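Local coordinates for protein telomere length regulator taz1 (Schizosaccharomyces pombe, PDB 4ZMI) that binds double-stranded telomeric DNA and regulates telomere length and function, the chain described here being its helical domain, at residues S1-I5 with S79-K83; E95-S100 with F228-L234. One frame throughout, in Å; residues are numbered along the deposited sequence.

Overall arrangement
The chain starts as a short extended lead-in to helix 5-35, and residues 1-5 are met by helix 78-83, so contact 1 closes a loop of 73 mostly helical intervening residues. Contact 2 opens only afterwards: helix 95-107 is met by the end of helix 214-229 and the tail behind it, which brings the C terminus back across 127 residues. The two closures follow one another in series, neither enclosing nor crossing the other, with centres about 16 Å apart. Helix 78-83 connects them, since I81 packs on both L98 and L234, and R82 makes a weak hydrogen bond to the carbonyl oxygen of R233. Both chain ends are thereby tied to the same part of this all-helical domain.

Contact 1 (S1-I5 with S79-K83); sequences SIWDI and SYIRK
Y80 reaches from helix 78-83 to the extended lead-in S1-D4 before helix 5-35, joining the N terminus of this helical domain, assigned by sequence to the TRF family, to that helix. Its CG stands anti to the backbone N (chi1 -176°), which carries the ring outward until the hydroxyl lies beside the backbone of S1-W3. There W3 N donates a nearly straight hydrogen bond to Y80 OH, 3.0 Å long with an angle of 163° at the hydrogen. Y80 OH in turn gives a weak bond to S1 O at 3.3 Å, the oxygen lying near the plane of the phenol ring at its edge. One phenol oxygen thus serves as both acceptor and donor.

The close packing is on the W3 side. The W3 side chain crosses that of Y80 obliquely, with W3 CB 3.9 Å from Y80 CE2. Its NE1 is bonded to the carbonyl oxygen of Y69; Y87 and F91 of helix 85-91 meet the ring nearly parallel to it. The other side is looser: S1 is partly exposed and I2 exposed, its CB pointing away from helix 78-83 and its side chain resting on Y87. The S1 hydroxyl bonds to E72, a separate tie to a loop. Toward I81, the indole presents its edge, with W3 CZ3 3.7 Å from I81 CG1 in the ring plane.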
# COMPACT_ATOMS: atom_id res chain seq x y z
N SER A 1 13.00 6.87 9.15
CA SER A 1 13.81 5.85 8.48
C SER A 1 14.53 6.47 7.29
O SER A 1 13.99 7.36 6.63
CB SER A 1 12.92 4.69 8.04
OG SER A 1 13.64 3.76 7.26
N ILE A 2 15.75 6.01 7.02
CA ILE A 2 16.53 6.49 5.89
C ILE A 2 16.63 5.42 4.82
O ILE A 2 17.03 4.31 5.08
CB ILE A 2 17.94 6.90 6.31
CG1 ILE A 2 17.87 8.11 7.22
CG2 ILE A 2 18.78 7.25 5.10
CD1 ILE A 2 19.18 8.48 7.85
N TRP A 3 16.22 5.76 3.61
CA TRP A 3 16.25 4.83 2.51
C TRP A 3 17.73 4.79 2.08
O TRP A 3 18.30 5.81 1.71
CB TRP A 3 15.27 5.30 1.43
CG TRP A 3 15.11 4.40 0.26
CD1 TRP A 3 15.64 3.15 0.09
CD2 TRP A 3 14.35 4.68 -0.94
NE1 TRP A 3 15.25 2.64 -1.12
CE2 TRP A 3 14.47 3.56 -1.77
CE3 TRP A 3 13.60 5.77 -1.36
CZ2 TRP A 3 13.84 3.49 -3.02
CZ3 TRP A 3 12.98 5.70 -2.60
CH2 TRP A 3 13.11 4.57 -3.41
N ASP A 4 18.33 3.60 2.17
CA ASP A 4 19.68 3.33 1.71
C ASP A 4 19.84 4.00 0.33
O ASP A 4 19.06 3.74 -0.59
CB ASP A 4 19.87 1.81 1.72
CG ASP A 4 21.32 1.39 1.48
OD1 ASP A 4 21.97 2.00 0.62
OD2 ASP A 4 21.79 0.46 2.16
N ILE A 5 20.85 4.87 0.21
CA ILE A 5 20.95 5.76 -0.95
C ILE A 5 21.60 4.96 -2.07
O ILE A 5 21.27 5.13 -3.24
CB ILE A 5 21.74 7.07 -0.70
CG1 ILE A 5 21.58 8.04 -1.87
CG2 ILE A 5 23.22 6.81 -0.45
CD1 ILE A 5 20.19 8.50 -2.07
N SER A 79 5.42 10.10 -0.81
CA SER A 79 5.58 11.22 0.10
C SER A 79 7.04 11.39 0.50
O SER A 79 7.52 12.50 0.65
CB SER A 79 4.73 11.05 1.36
OG SER A 79 5.11 9.91 2.10
N TYR A 80 7.75 10.28 0.67
CA TYR A 80 9.14 10.33 1.09
C TYR A 80 10.01 10.88 -0.05
O TYR A 80 10.79 11.80 0.15
CB TYR A 80 9.58 8.94 1.49
CG TYR A 80 10.98 8.82 2.03
CD1 TYR A 80 11.20 8.72 3.40
CD2 TYR A 80 12.07 8.76 1.19
CE1 TYR A 80 12.46 8.59 3.91
CE2 TYR A 80 13.36 8.64 1.69
CZ TYR A 80 13.55 8.56 3.05
OH TYR A 80 14.81 8.42 3.56
N ILE A 81 9.86 10.30 -1.23
CA ILE A 81 10.55 10.73 -2.43
C ILE A 81 10.31 12.20 -2.76
O ILE A 81 11.22 12.89 -3.18
CB ILE A 81 10.13 9.88 -3.62
CG1 ILE A 81 10.58 8.44 -3.42
CG2 ILE A 81 10.70 10.45 -4.90
CD1 ILE A 81 10.18 7.52 -4.54
N ARG A 82 9.09 12.68 -2.56
CA ARG A 82 8.81 14.09 -2.83
C ARG A 82 9.45 14.99 -1.78
O ARG A 82 9.91 16.10 -2.09
CB ARG A 82 7.32 14.37 -2.90
CG ARG A 82 6.98 15.86 -3.09
CD ARG A 82 5.48 16.12 -3.04
NE ARG A 82 4.74 14.94 -3.45
CZ ARG A 82 4.09 14.14 -2.61
NH1 ARG A 82 4.09 14.41 -1.32
NH2 ARG A 82 3.46 13.08 -3.08
N LYS A 83 9.49 14.51 -0.55
CA LYS A 83 10.03 15.28 0.57
C LYS A 83 11.55 15.50 0.55
O LYS A 83 12.01 16.61 0.79
CB LYS A 83 9.64 14.64 1.91
CG LYS A 83 10.30 15.30 3.10
CD LYS A 83 9.76 16.72 3.25
CE LYS A 83 10.41 17.45 4.41
NZ LYS A 83 9.54 18.59 4.85

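Contact 2 (E95-S100 with F228-L234); sequences EKPLKS and FKNVRRL
E95 and K99, one turn apart on helix 95-107, both point at the C-terminal tail that follows helix 214-229, and together they fasten this tail of the helical domain through its main chain. The E95 side chain leaves its helix opposite the backbone N (chi1 -167°) and stays extended, delivering its carboxylate to two successive amides of the tail. L234 N points at OE1 of E95, but at 2.4 Å the modelled distance is too short to be trusted and the length of this bond is doubtful; R233 N gives a weak bond to OE2 of E95 at 3.1 Å. L234 runs past E95 in the opposite direction, so that L234 CD1 lies 3.7 Å from E95 CB; the leucine continues onto F78 and I81 of helix 78-83.

K99 bends at chi2 (-91°) and then runs straight, crossing F228 at about a right angle. Its ammonium comes to the edge of the F228 ring near the ring plane, with K99 NZ 3.0 Å from F228 CE2; this is packing, and the cation-pi partner of K99 is F78. The same nitrogen bonds V231 O at 2.9 Å, approaching 34° off the carbonyl plane, and makes a weak bond to F228 O. These carbonyls belong to the turn where the helix gives way to the tail, and the positive charge would probably be stabilised by them.

K229 is partly exposed, its ammonium in a salt bridge with E23 of helix 5-35. At its base, K229 CG rests 3.9 Å from K99 CB.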
# COMPACT_ATOMS: atom_id res chain seq x y z
N GLU A 95 8.54 8.25 -12.37
CA GLU A 95 7.28 8.06 -11.64
C GLU A 95 6.44 6.91 -12.19
O GLU A 95 5.95 6.09 -11.44
CB GLU A 95 6.46 9.35 -11.58
CG GLU A 95 5.34 9.27 -10.58
CD GLU A 95 4.40 10.46 -10.66
OE1 GLU A 95 4.75 11.54 -10.15
OE2 GLU A 95 3.31 10.30 -11.23
N LYS A 96 6.32 6.86 -13.51
CA LYS A 96 5.55 5.81 -14.18
C LYS A 96 5.94 4.39 -13.75
O LYS A 96 5.09 3.63 -13.31
CB LYS A 96 5.59 5.95 -15.72
CG LYS A 96 5.82 7.37 -16.27
CD LYS A 96 7.32 7.76 -16.32
CE LYS A 96 7.56 9.07 -17.07
NZ LYS A 96 7.67 8.89 -18.55
N PRO A 97 7.23 4.02 -13.86
CA PRO A 97 7.52 2.64 -13.43
C PRO A 97 7.47 2.45 -11.92
O PRO A 97 7.31 1.32 -11.47
CB PRO A 97 8.95 2.42 -13.93
CG PRO A 97 9.54 3.77 -13.93
CD PRO A 97 8.43 4.67 -14.41
N LEU A 98 7.63 3.52 -11.14
CA LEU A 98 7.53 3.39 -9.69
C LEU A 98 6.10 2.96 -9.33
O LEU A 98 5.91 2.07 -8.51
CB LEU A 98 7.92 4.68 -8.97
CG LEU A 98 9.45 4.90 -8.85
CD1 LEU A 98 9.77 6.31 -8.42
CD2 LEU A 98 10.10 3.90 -7.89
N LYS A 99 5.12 3.58 -9.97
CA LYS A 99 3.71 3.24 -9.73
C LYS A 99 3.46 1.77 -10.02
O LYS A 99 2.68 1.13 -9.31
CB LYS A 99 2.80 4.07 -10.61
CG LYS A 99 2.96 5.55 -10.44
CD LYS A 99 2.03 6.10 -9.38
CE LYS A 99 2.15 7.62 -9.35
NZ LYS A 99 1.24 8.23 -8.36
N SER A 100 4.12 1.23 -11.04
CA SER A 100 3.97 -0.17 -11.37
C SER A 100 4.50 -1.07 -10.25
O SER A 100 3.83 -2.00 -9.84
CB SER A 100 4.66 -0.52 -12.69
OG SER A 100 4.02 0.13 -13.78
N PHE A 228 -4.49 5.42 -8.68
CA PHE A 228 -3.17 5.87 -8.23
C PHE A 228 -2.24 5.86 -9.44
O PHE A 228 -1.50 6.82 -9.66
CB PHE A 228 -2.67 4.93 -7.12
CG PHE A 228 -1.60 5.53 -6.20
CD1 PHE A 228 -1.44 5.03 -4.92
CD2 PHE A 228 -0.76 6.55 -6.62
CE1 PHE A 228 -0.47 5.54 -4.06
CE2 PHE A 228 0.23 7.06 -5.76
CZ PHE A 228 0.36 6.56 -4.49
N LYS A 229 -2.31 4.80 -10.24
CA LYS A 229 -1.38 4.59 -11.36
C LYS A 229 -1.49 5.61 -12.50
O LYS A 229 -0.58 5.72 -13.32
CB LYS A 229 -1.48 3.15 -11.90
CG LYS A 229 -0.20 2.64 -12.58
CD LYS A 229 -0.26 1.15 -12.93
CE LYS A 229 -1.07 0.88 -14.19
NZ LYS A 229 -0.94 -0.53 -14.64
N ASN A 230 -2.59 6.34 -12.57
CA ASN A 230 -2.66 7.44 -13.53
C ASN A 230 -2.77 8.82 -12.87
O ASN A 230 -3.37 9.74 -13.41
CB ASN A 230 -3.73 7.20 -14.61
CG ASN A 230 -5.14 7.14 -14.05
OD1 ASN A 230 -5.33 7.01 -12.85
ND2 ASN A 230 -6.13 7.23 -14.93
N VAL A 231 -2.16 8.95 -11.69
CA VAL A 231 -2.06 10.23 -10.99
C VAL A 231 -0.59 10.68 -10.91
O VAL A 231 0.28 9.88 -10.60
CB VAL A 231 -2.64 10.12 -9.57
CG1 VAL A 231 -2.23 11.32 -8.73
CG2 VAL A 231 -4.14 10.00 -9.63
N ARG A 232 -0.32 11.95 -11.21
CA ARG A 232 1.04 12.46 -11.10
C ARG A 232 1.37 12.85 -9.66
O ARG A 232 0.94 13.90 -9.17
CB ARG A 232 1.27 13.64 -12.04
CG ARG A 232 2.34 13.38 -13.08
CD ARG A 232 2.40 14.47 -14.12
NE ARG A 232 3.43 14.21 -15.12
CZ ARG A 232 3.55 14.86 -16.28
NH1 ARG A 232 2.70 15.82 -16.59
NH2 ARG A 232 4.53 14.54 -17.12
N ARG A 233 2.13 12.00 -8.97
CA ARG A 233 2.40 12.22 -7.56
C ARG A 233 3.64 13.08 -7.33
O ARG A 233 3.65 13.94 -6.45
CB ARG A 233 2.51 10.90 -6.81
CG ARG A 233 1.22 10.48 -6.11
CD ARG A 233 0.72 11.55 -5.15
NE ARG A 233 -0.57 11.20 -4.56
CZ ARG A 233 -1.71 11.84 -4.79
NH1 ARG A 233 -1.73 12.89 -5.59
NH2 ARG A 233 -2.84 11.44 -4.20
N LEU A 234 4.68 12.86 -8.13
CA LEU A 234 5.90 13.64 -7.98
C LEU A 234 5.68 15.10 -8.38
O LEU A 234 5.71 15.46 -9.55
CB LEU A 234 7.07 12.99 -8.72
CG LEU A 234 7.34 11.58 -8.14
CD1 LEU A 234 8.47 10.86 -8.85
CD2 LEU A 234 7.60 11.62 -6.64